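PDB 6SQ8: fatty acid CoA ligase from Marinactinospora thermotolerans, which belongs to the ANL superfamily of AMP-binding enzymes and binds adenosine monophosphate. Local coordinates for residues 11-19 / 28-36; 39-50 / 144-152. All coordinates share one frame; numbering follows the deposited sequence.

Interaction 1. Residues 11-19 / 28-36; sequences MDGIGEVAV and GARLRHQVR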
loop_
_atom_site.group_PDB
_atom_site.type_symbol
_atom_site.label_atom_id
_atom_site.label_comp_id
_atom_site.label_asym_id
_atom_site.label_seq_id
_atom_site.Cartn_x
_atom_site.Cartn_y
_atom_site.Cartn_z
ATOM N N MET A 11 18.859 10.509 -5.904
ATOM C CA MET A 11 19.396 11.734 -6.487
ATOM C C MET A 11 20.192 11.420 -7.762
ATOM O O MET A 11 20.032 12.074 -8.799
ATOM C CB MET A 11 20.309 12.444 -5.485
ATOM C CG MET A 11 19.567 13.111 -4.347
ATOM S SD MET A 11 18.459 14.438 -4.895
ATOM C CE MET A 11 19.529 15.488 -5.889
ATOM N N ASP A 12 21.053 10.405 -7.670
ATOM C CA ASP A 12 21.995 10.050 -8.717
ATOM C C ASP A 12 21.229 9.660 -9.985
ATOM O O ASP A 12 21.700 9.898 -11.089
ATOM C CB ASP A 12 22.922 8.913 -8.267
ATOM C CG ASP A 12 24.407 9.128 -8.567
ATOM O OD1 ASP A 12 24.900 10.266 -8.339
ATOM O OD2 ASP A 12 25.071 8.154 -9.037
ATOM N N GLY A 13 20.055 9.044 -9.814
ATOM C CA GLY A 13 19.278 8.460 -10.914
ATOM C C GLY A 13 18.523 9.504 -11.730
ATOM O O GLY A 13 18.269 9.287 -12.901
ATOM N N ILE A 14 18.176 10.634 -11.106
ATOM C CA ILE A 14 17.217 11.615 -11.653
ATOM C C ILE A 14 17.623 12.023 -13.072
ATOM O O ILE A 14 18.741 12.485 -13.288
ATOM C CB ILE A 14 17.115 12.839 -10.725
ATOM C CG1 ILE A 14 16.615 12.433 -9.336
ATOM C CG2 ILE A 14 16.241 13.919 -11.338
ATOM C CD1 ILE A 14 16.639 13.553 -8.312
ATOM N N GLY A 15 16.688 11.882 -14.020
ATOM C CA GLY A 15 16.941 12.095 -15.470
ATOM C C GLY A 15 16.552 13.491 -15.929
ATOM O O GLY A 15 16.392 14.384 -15.104
ATOM N N GLU A 16 16.391 13.655 -17.251
ATOM C CA GLU A 16 16.121 14.948 -17.904
ATOM C C GLU A 16 14.850 15.565 -17.317
ATOM O O GLU A 16 14.881 16.700 -16.816
ATOM C CB GLU A 16 15.970 14.798 -19.421
ATOM C CG GLU A 16 17.281 14.688 -20.176
ATOM C CD GLU A 16 18.062 15.988 -20.249
ATOM O OE1 GLU A 16 17.406 17.065 -20.278
ATOM O OE2 GLU A 16 19.320 15.926 -20.264
ATOM N N VAL A 17 13.743 14.798 -17.344
ATOM C CA VAL A 17 12.438 15.242 -16.811
ATOM C C VAL A 17 12.016 14.350 -15.637
ATOM O O VAL A 17 11.886 13.137 -15.777
ATOM C CB VAL A 17 11.362 15.274 -17.909
ATOM C CG1 VAL A 17 10.022 15.755 -17.380
ATOM C CG2 VAL A 17 11.781 16.140 -19.088
ATOM N N ALA A 18 11.775 14.976 -14.481
ATOM C CA ALA A 18 11.589 14.253 -13.234
ATOM C C ALA A 18 10.098 14.056 -12.918
ATOM O O ALA A 18 9.699 12.961 -12.559
ATOM C CB ALA A 18 12.297 14.969 -12.124
ATOM N N VAL A 19 9.284 15.115 -13.049
ATOM C CA VAL A 19 7.862 15.070 -12.706
ATOM C C VAL A 19 7.036 15.759 -13.801
ATOM O O VAL A 19 7.495 16.681 -14.417
ATOM C CB VAL A 19 7.603 15.726 -11.340
ATOM C CG1 VAL A 19 6.241 15.336 -10.785
ATOM C CG2 VAL A 19 8.702 15.414 -10.341
ATOM N N GLY A 28 14.744 17.460 -14.182
ATOM C CA GLY A 28 15.677 16.897 -13.202
ATOM C C GLY A 28 16.452 17.988 -12.484
ATOM O O GLY A 28 16.541 17.997 -11.249
ATOM N N ALA A 29 16.972 18.921 -13.290
ATOM C CA ALA A 29 17.705 20.080 -12.805
ATOM C C ALA A 29 16.899 20.758 -11.701
ATOM O O ALA A 29 17.392 20.975 -10.591
ATOM C CB ALA A 29 17.983 21.042 -13.934
ATOM N N ARG A 30 15.636 21.056 -12.010
ATOM C CA ARG A 30 14.851 21.883 -11.142
ATOM C C ARG A 30 14.500 21.137 -9.850
ATOM O O ARG A 30 14.399 21.752 -8.779
ATOM C CB ARG A 30 13.606 22.379 -11.869
ATOM C CG ARG A 30 12.848 23.428 -11.070
ATOM C CD ARG A 30 11.812 24.113 -11.944
ATOM N NE ARG A 30 10.765 24.706 -11.130
ATOM C CZ ARG A 30 9.481 24.716 -11.457
ATOM N NH1 ARG A 30 9.070 24.134 -12.585
ATOM N NH2 ARG A 30 8.627 25.352 -10.670
ATOM N N LEU A 31 14.303 19.823 -9.953
ATOM C CA LEU A 31 13.969 19.017 -8.776
ATOM C C LEU A 31 15.203 18.884 -7.875
ATOM O O LEU A 31 15.105 19.027 -6.641
ATOM C CB LEU A 31 13.448 17.646 -9.216
ATOM C CG LEU A 31 13.236 16.631 -8.090
ATOM C CD1 LEU A 31 12.202 17.109 -7.084
ATOM C CD2 LEU A 31 12.858 15.272 -8.657
ATOM N N ARG A 32 16.356 18.603 -8.499
ATOM C CA ARG A 32 17.634 18.498 -7.785
ATOM C C ARG A 32 17.850 19.778 -6.969
ATOM O O ARG A 32 18.125 19.710 -5.757
ATOM C CB ARG A 32 18.793 18.275 -8.762
ATOM C CG ARG A 32 18.908 16.872 -9.332
ATOM C CD ARG A 32 19.795 16.891 -10.573
ATOM N NE ARG A 32 19.965 15.598 -11.228
ATOM C CZ ARG A 32 20.614 14.564 -10.687
ATOM N NH1 ARG A 32 21.216 14.704 -9.515
ATOM N NH2 ARG A 32 20.629 13.386 -11.300
ATOM N N HIS A 33 17.659 20.925 -7.642
ATOM C CA HIS A 33 17.767 22.239 -7.033
ATOM C C HIS A 33 16.867 22.335 -5.781
ATOM O O HIS A 33 17.302 22.825 -4.732
ATOM C CB HIS A 33 17.472 23.336 -8.075
ATOM C CG HIS A 33 17.509 24.719 -7.499
ATOM N ND1 HIS A 33 16.415 25.292 -6.847
ATOM C CD2 HIS A 33 18.504 25.639 -7.438
ATOM C CE1 HIS A 33 16.742 26.500 -6.427
ATOM N NE2 HIS A 33 18.017 26.733 -6.773
ATOM N N GLN A 34 15.621 21.858 -5.885
ATOM C CA GLN A 34 14.654 21.958 -4.783
ATOM C C GLN A 34 15.076 21.092 -3.591
ATOM O O GLN A 34 14.817 21.448 -2.448
ATOM C CB GLN A 34 13.251 21.594 -5.257
ATOM C CG GLN A 34 12.388 22.835 -5.408
ATOM C CD GLN A 34 11.691 23.226 -4.132
ATOM O OE1 GLN A 34 11.503 22.424 -3.220
ATOM N NE2 GLN A 34 11.279 24.479 -4.063
ATOM N N VAL A 35 15.712 19.954 -3.866
ATOM C CA VAL A 35 16.159 19.082 -2.803
ATOM C C VAL A 35 17.253 19.811 -2.015
ATOM O O VAL A 35 17.237 19.812 -0.775
ATOM C CB VAL A 35 16.648 17.722 -3.333
ATOM C CG1 VAL A 35 17.216 16.866 -2.206
ATOM C CG2 VAL A 35 15.538 16.973 -4.053
ATOM N N ARG A 36 18.186 20.420 -2.755
ATOM C CA ARG A 36 19.313 21.143 -2.171
ATOM C C ARG A 36 18.775 22.261 -1.266
ATOM O O ARG A 36 19.181 22.400 -0.097
ATOM C CB ARG A 36 20.197 21.745 -3.266
ATOM C CG ARG A 36 20.907 20.754 -4.172
ATOM C CD ARG A 36 21.784 21.503 -5.148
ATOM N NE ARG A 36 21.999 20.743 -6.365
ATOM C CZ ARG A 36 21.774 21.198 -7.590
ATOM N NH1 ARG A 36 21.307 22.425 -7.749
ATOM N NH2 ARG A 36 22.066 20.447 -8.651
HETATM O O HOH W 1 19.218 15.504 -13.836
HETATM O O HOH W 2 17.273 18.597 -16.475
#

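Interaction 2. Residues 39-50 / 144-152; sequences AHALTEAGIPPG and TPLRYREHP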
loop_
_atom_site.group_PDB
_atom_site.type_symbol
_atom_site.label_atom_id
_atom_site.label_comp_id
_atom_site.label_asym_id
_atom_site.label_seq_id
_atom_site.Cartn_x
_atom_site.Cartn_y
_atom_site.Cartn_z
ATOM N N ALA A 39 16.880 20.871 1.740
ATOM C CA ALA A 39 17.863 20.233 2.595
ATOM C C ALA A 39 18.557 21.295 3.458
ATOM O O ALA A 39 18.579 21.191 4.676
ATOM C CB ALA A 39 18.850 19.467 1.758
ATOM N N HIS A 40 19.089 22.322 2.797
ATOM C CA HIS A 40 19.762 23.436 3.474
ATOM C C HIS A 40 18.820 24.104 4.499
ATOM O O HIS A 40 19.181 24.290 5.656
ATOM C CB HIS A 40 20.302 24.424 2.433
ATOM C CG HIS A 40 21.072 25.546 3.043
ATOM N ND1 HIS A 40 20.482 26.739 3.454
ATOM C CD2 HIS A 40 22.394 25.668 3.285
ATOM C CE1 HIS A 40 21.414 27.540 3.930
ATOM N NE2 HIS A 40 22.587 26.899 3.854
ATOM N N ALA A 41 17.594 24.425 4.083
ATOM C CA ALA A 41 16.635 25.102 4.939
ATOM C C ALA A 41 16.341 24.298 6.217
ATOM O O ALA A 41 16.208 24.871 7.303
ATOM C CB ALA A 41 15.370 25.363 4.162
ATOM N N LEU A 42 16.204 22.970 6.079
ATOM C CA LEU A 42 15.871 22.069 7.212
ATOM C C LEU A 42 17.080 21.954 8.151
ATOM O O LEU A 42 16.915 21.910 9.372
ATOM C CB LEU A 42 15.488 20.682 6.675
ATOM C CG LEU A 42 14.140 20.561 5.975
ATOM C CD1 LEU A 42 14.105 19.313 5.114
ATOM C CD2 LEU A 42 13.014 20.518 6.982
ATOM N N THR A 43 18.277 21.859 7.551
ATOM C CA THR A 43 19.543 21.828 8.269
ATOM C C THR A 43 19.632 23.094 9.124
ATOM O O THR A 43 19.745 22.990 10.349
ATOM C CB THR A 43 20.725 21.655 7.299
ATOM O OG1 THR A 43 20.972 20.252 7.147
ATOM C CG2 THR A 43 22.006 22.346 7.722
ATOM N N GLU A 44 19.507 24.259 8.466
ATOM C CA GLU A 44 19.638 25.586 9.091
ATOM C C GLU A 44 18.615 25.780 10.209
ATOM O O GLU A 44 18.877 26.510 11.129
ATOM C CB GLU A 44 19.461 26.724 8.082
ATOM C CG GLU A 44 20.612 26.890 7.107
ATOM C CD GLU A 44 22.017 26.978 7.676
ATOM O OE1 GLU A 44 22.962 26.591 6.955
ATOM O OE2 GLU A 44 22.145 27.401 8.842
ATOM N N ALA A 45 17.454 25.137 10.119
ATOM C CA ALA A 45 16.383 25.324 11.094
ATOM C C ALA A 45 16.663 24.555 12.390
ATOM O O ALA A 45 15.843 24.591 13.318
ATOM C CB ALA A 45 15.064 24.906 10.489
ATOM N N GLY A 46 17.776 23.807 12.438
ATOM C CA GLY A 46 18.262 23.136 13.656
ATOM C C GLY A 46 17.670 21.748 13.911
ATOM O O GLY A 46 17.649 21.275 15.048
ATOM N N ILE A 47 17.164 21.113 12.851
ATOM C CA ILE A 47 16.693 19.741 12.867
ATOM C C ILE A 47 17.914 18.825 12.889
ATOM O O ILE A 47 18.671 18.774 11.918
ATOM C CB ILE A 47 15.793 19.474 11.648
ATOM C CG1 ILE A 47 14.639 20.475 11.538
ATOM C CG2 ILE A 47 15.289 18.042 11.674
ATOM C CD1 ILE A 47 13.878 20.419 10.232
ATOM N N PRO A 48 18.135 18.054 13.982
ATOM C CA PRO A 48 19.279 17.147 14.070
ATOM C C PRO A 48 19.052 15.773 13.432
ATOM O O PRO A 48 17.920 15.289 13.372
ATOM C CB PRO A 48 19.450 17.004 15.591
ATOM C CG PRO A 48 18.028 17.121 16.155
ATOM C CD PRO A 48 17.301 18.039 15.196
ATOM N N PRO A 49 20.127 15.101 12.954
ATOM C CA PRO A 49 20.033 13.787 12.307
ATOM C C PRO A 49 19.168 12.651 12.893
ATOM O O PRO A 49 18.483 11.944 12.147
ATOM C CB PRO A 49 21.496 13.343 12.364
ATOM C CG PRO A 49 22.232 14.616 12.068
ATOM C CD PRO A 49 21.497 15.632 12.921
ATOM N N GLY A 50 19.189 12.428 14.200
ATOM C CA GLY A 50 18.517 11.217 14.709
ATOM C C GLY A 50 16.991 11.231 14.611
ATOM O O GLY A 50 16.353 10.209 14.860
ATOM N N THR A 144 25.477 26.085 -3.845
ATOM C CA THR A 144 25.464 25.231 -2.619
ATOM C C THR A 144 25.145 23.791 -3.017
ATOM O O THR A 144 24.090 23.532 -3.595
ATOM C CB THR A 144 24.460 25.696 -1.541
ATOM O OG1 THR A 144 24.276 27.115 -1.598
ATOM C CG2 THR A 144 24.884 25.274 -0.144
ATOM N N PRO A 145 26.003 22.791 -2.693
ATOM C CA PRO A 145 25.730 21.391 -3.021
ATOM C C PRO A 145 24.909 20.708 -1.916
ATOM O O PRO A 145 24.814 21.259 -0.812
ATOM C CB PRO A 145 27.151 20.813 -3.103
ATOM C CG PRO A 145 27.880 21.533 -1.992
ATOM C CD PRO A 145 27.277 22.924 -1.969
ATOM N N LEU A 146 24.342 19.531 -2.215
ATOM C CA LEU A 146 23.561 18.808 -1.243
ATOM C C LEU A 146 24.510 18.238 -0.173
ATOM O O LEU A 146 25.469 17.538 -0.481
ATOM C CB LEU A 146 22.743 17.721 -1.955
ATOM C CG LEU A 146 21.825 16.860 -1.071
ATOM C CD1 LEU A 146 20.802 17.714 -0.348
ATOM C CD2 LEU A 146 21.116 15.776 -1.859
ATOM N N ARG A 147 24.233 18.599 1.086
ATOM C CA ARG A 147 25.103 18.285 2.206
ATOM C C ARG A 147 24.412 17.175 3.000
ATOM O O ARG A 147 23.494 17.453 3.795
ATOM C CB ARG A 147 25.397 19.546 3.038
ATOM N N TYR A 148 24.835 15.926 2.771
ATOM C CA TYR A 148 24.231 14.742 3.441
ATOM C C TYR A 148 24.738 14.615 4.885
ATOM O O TYR A 148 25.867 14.917 5.179
ATOM C CB TYR A 148 24.561 13.446 2.701
ATOM C CG TYR A 148 24.078 13.345 1.274
ATOM C CD1 TYR A 148 24.819 13.859 0.219
ATOM C CD2 TYR A 148 22.904 12.668 0.969
ATOM C CE1 TYR A 148 24.396 13.726 -1.094
ATOM C CE2 TYR A 148 22.468 12.520 -0.342
ATOM C CZ TYR A 148 23.224 13.051 -1.377
ATOM O OH TYR A 148 22.807 12.949 -2.667
ATOM N N ARG A 149 23.871 14.158 5.779
ATOM C CA ARG A 149 24.233 13.708 7.122
ATOM C C ARG A 149 23.690 12.275 7.284
ATOM O O ARG A 149 22.807 11.849 6.535
ATOM C CB ARG A 149 23.660 14.661 8.184
ATOM C CG ARG A 149 23.768 16.147 7.854
ATOM C CD ARG A 149 23.231 17.058 8.950
ATOM N NE ARG A 149 21.821 16.852 9.275
ATOM C CZ ARG A 149 21.112 17.583 10.146
ATOM N NH1 ARG A 149 21.604 18.713 10.622
ATOM N NH2 ARG A 149 19.917 17.178 10.546
ATOM N N GLU A 150 24.219 11.544 8.269
ATOM C CA GLU A 150 23.893 10.156 8.515
ATOM C C GLU A 150 22.897 10.024 9.663
ATOM O O GLU A 150 23.136 10.536 10.739
ATOM C CB GLU A 150 25.152 9.398 8.918
ATOM C CG GLU A 150 25.935 8.912 7.725
ATOM C CD GLU A 150 25.445 7.571 7.218
ATOM O OE1 GLU A 150 25.057 7.505 6.050
ATOM O OE2 GLU A 150 25.436 6.577 7.988
ATOM N N HIS A 151 21.803 9.288 9.432
ATOM C CA HIS A 151 20.928 8.885 10.518
ATOM C C HIS A 151 21.719 7.948 11.427
ATOM O O HIS A 151 22.266 6.953 10.964
ATOM C CB HIS A 151 19.630 8.280 9.956
ATOM C CG HIS A 151 18.487 8.232 10.916
ATOM N ND1 HIS A 151 18.505 7.464 12.059
ATOM C CD2 HIS A 151 17.267 8.802 10.876
ATOM C CE1 HIS A 151 17.355 7.588 12.696
ATOM N NE2 HIS A 151 16.573 8.393 11.990
ATOM N N PRO A 152 21.847 8.245 12.743
ATOM C CA PRO A 152 22.566 7.363 13.660
ATOM C C PRO A 152 22.148 5.886 13.581
ATOM O O PRO A 152 23.003 5.023 13.764
ATOM C CB PRO A 152 22.201 7.893 15.058
ATOM C CG PRO A 152 21.826 9.343 14.839
ATOM C CD PRO A 152 21.312 9.442 13.416
#

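Interaction 1. Residues 11-19 / 28-36
Arg32 reaches out from the first turns of helix 28-44 to the chain that leaves the helix ending at Gly13, and its NH2 donates a hydrogen bond to Ile14 O (2.9 Å, N-H...O 152°). The donor uses a lone pair in the carbonyl plane, although the oxygen lies somewhat out of the guanidinium plane. An extended chain from CG to NE carries the group there, with Ile14 CB over one guanidinium face and Met11 CE against Arg32 CG.

The close-packed part lies where the helix starts. Gly28 N donates to Glu16 O (2.7 Å), and Gly28 CA makes a CH...O contact with Gly15 O at 3.2 Å. Next to it, Leu31 CD2 touches Ala18 CB (3.5 Å), and the Leu31 and Ile14 side chains cross at about a right angle. Farther along, the bent chain of Met11 lays SD beside Val35 CG1 (3.8 Å).

The outer side is looser and wet: one water links Ile14 O to Arg32 NE, another Glu16 O to Ala29 N, and Glu16, exposed, starts its side chain away from the helix.

Ala18 and Val19 form a classic beta bulge opposite Val26, while Val17 and Ala18 bond to strand 219-222. Leu214 of helix 205-215 covers Ala18 and Leu31, and Leu68 of helix 61-72 meets Met11.

Interaction 2. Residues 39-50 / 144-152
The contact belongs to the C-terminal end of helix 28-44, closed by a Schellman motif at Gly46, and to the loop with Pro48 and Pro49 that follows, along which the irregular segment 144-152 is laid. Arg149 and Pro49 have the largest shares. The Arg149 guanidinium approaches Ile47 O edge-on: NH2 lies 2.4 Å from Ile47 O, a separation too short to be reliable in detail, while NH1 gives the same oxygen a weak bond at 3.2 Å.

The two faces of the group are flanked by Pro49 CD, offset toward the rim and 3.2 Å from NH2, and by Thr43 OG1, the looser neighbour at 3.9 Å from NH1. Pro49 crosses the arginine side chain at about a right angle. A bend at chi3 (-60°) turns the arginine toward the carbonyl, and NE is bound by Ile73 O, which helps to fix the rotation of the flat group.

Beyond the arginine, Pro49 CB lies against Glu150 O (3.6 Å), and one face of the His151 ring meets Pro49 O, offset toward the rim, and Gly50 CA. Pro152 CD rests on Gly50 CA at 3.6 Å. His151 NE2 is engaged by His76 ND1, and Glu150 OE1 by Met4 N. At the other end Leu146 CD1 touches Ala39 CB (3.4 Å).

Ile47 and Pro48 pack on strand 98-103, Leu146 and Tyr148 reach Ala72 of helix 61-72, and Tyr148 also lies on helix 5-13.

Overall arrangement
Both contacts use helix 28-44: interaction 1 takes its N-terminal half and interaction 2 its C-terminal end and the loop beyond. Along the chain they follow in series, and their centres lie about 18 Å apart on the same side of the chain's centre, within the AMP-binding region. They meet directly, since Leu146 packs on Met11 and Val35, and Arg36 CD lies 3.4 Å from Thr144 O. Helix 28-44 is thereby held at one end by the nearby chain around strand 17-20 and at the other by a distant loop leading into strand 155-160, joining early and later parts of that region at its periphery.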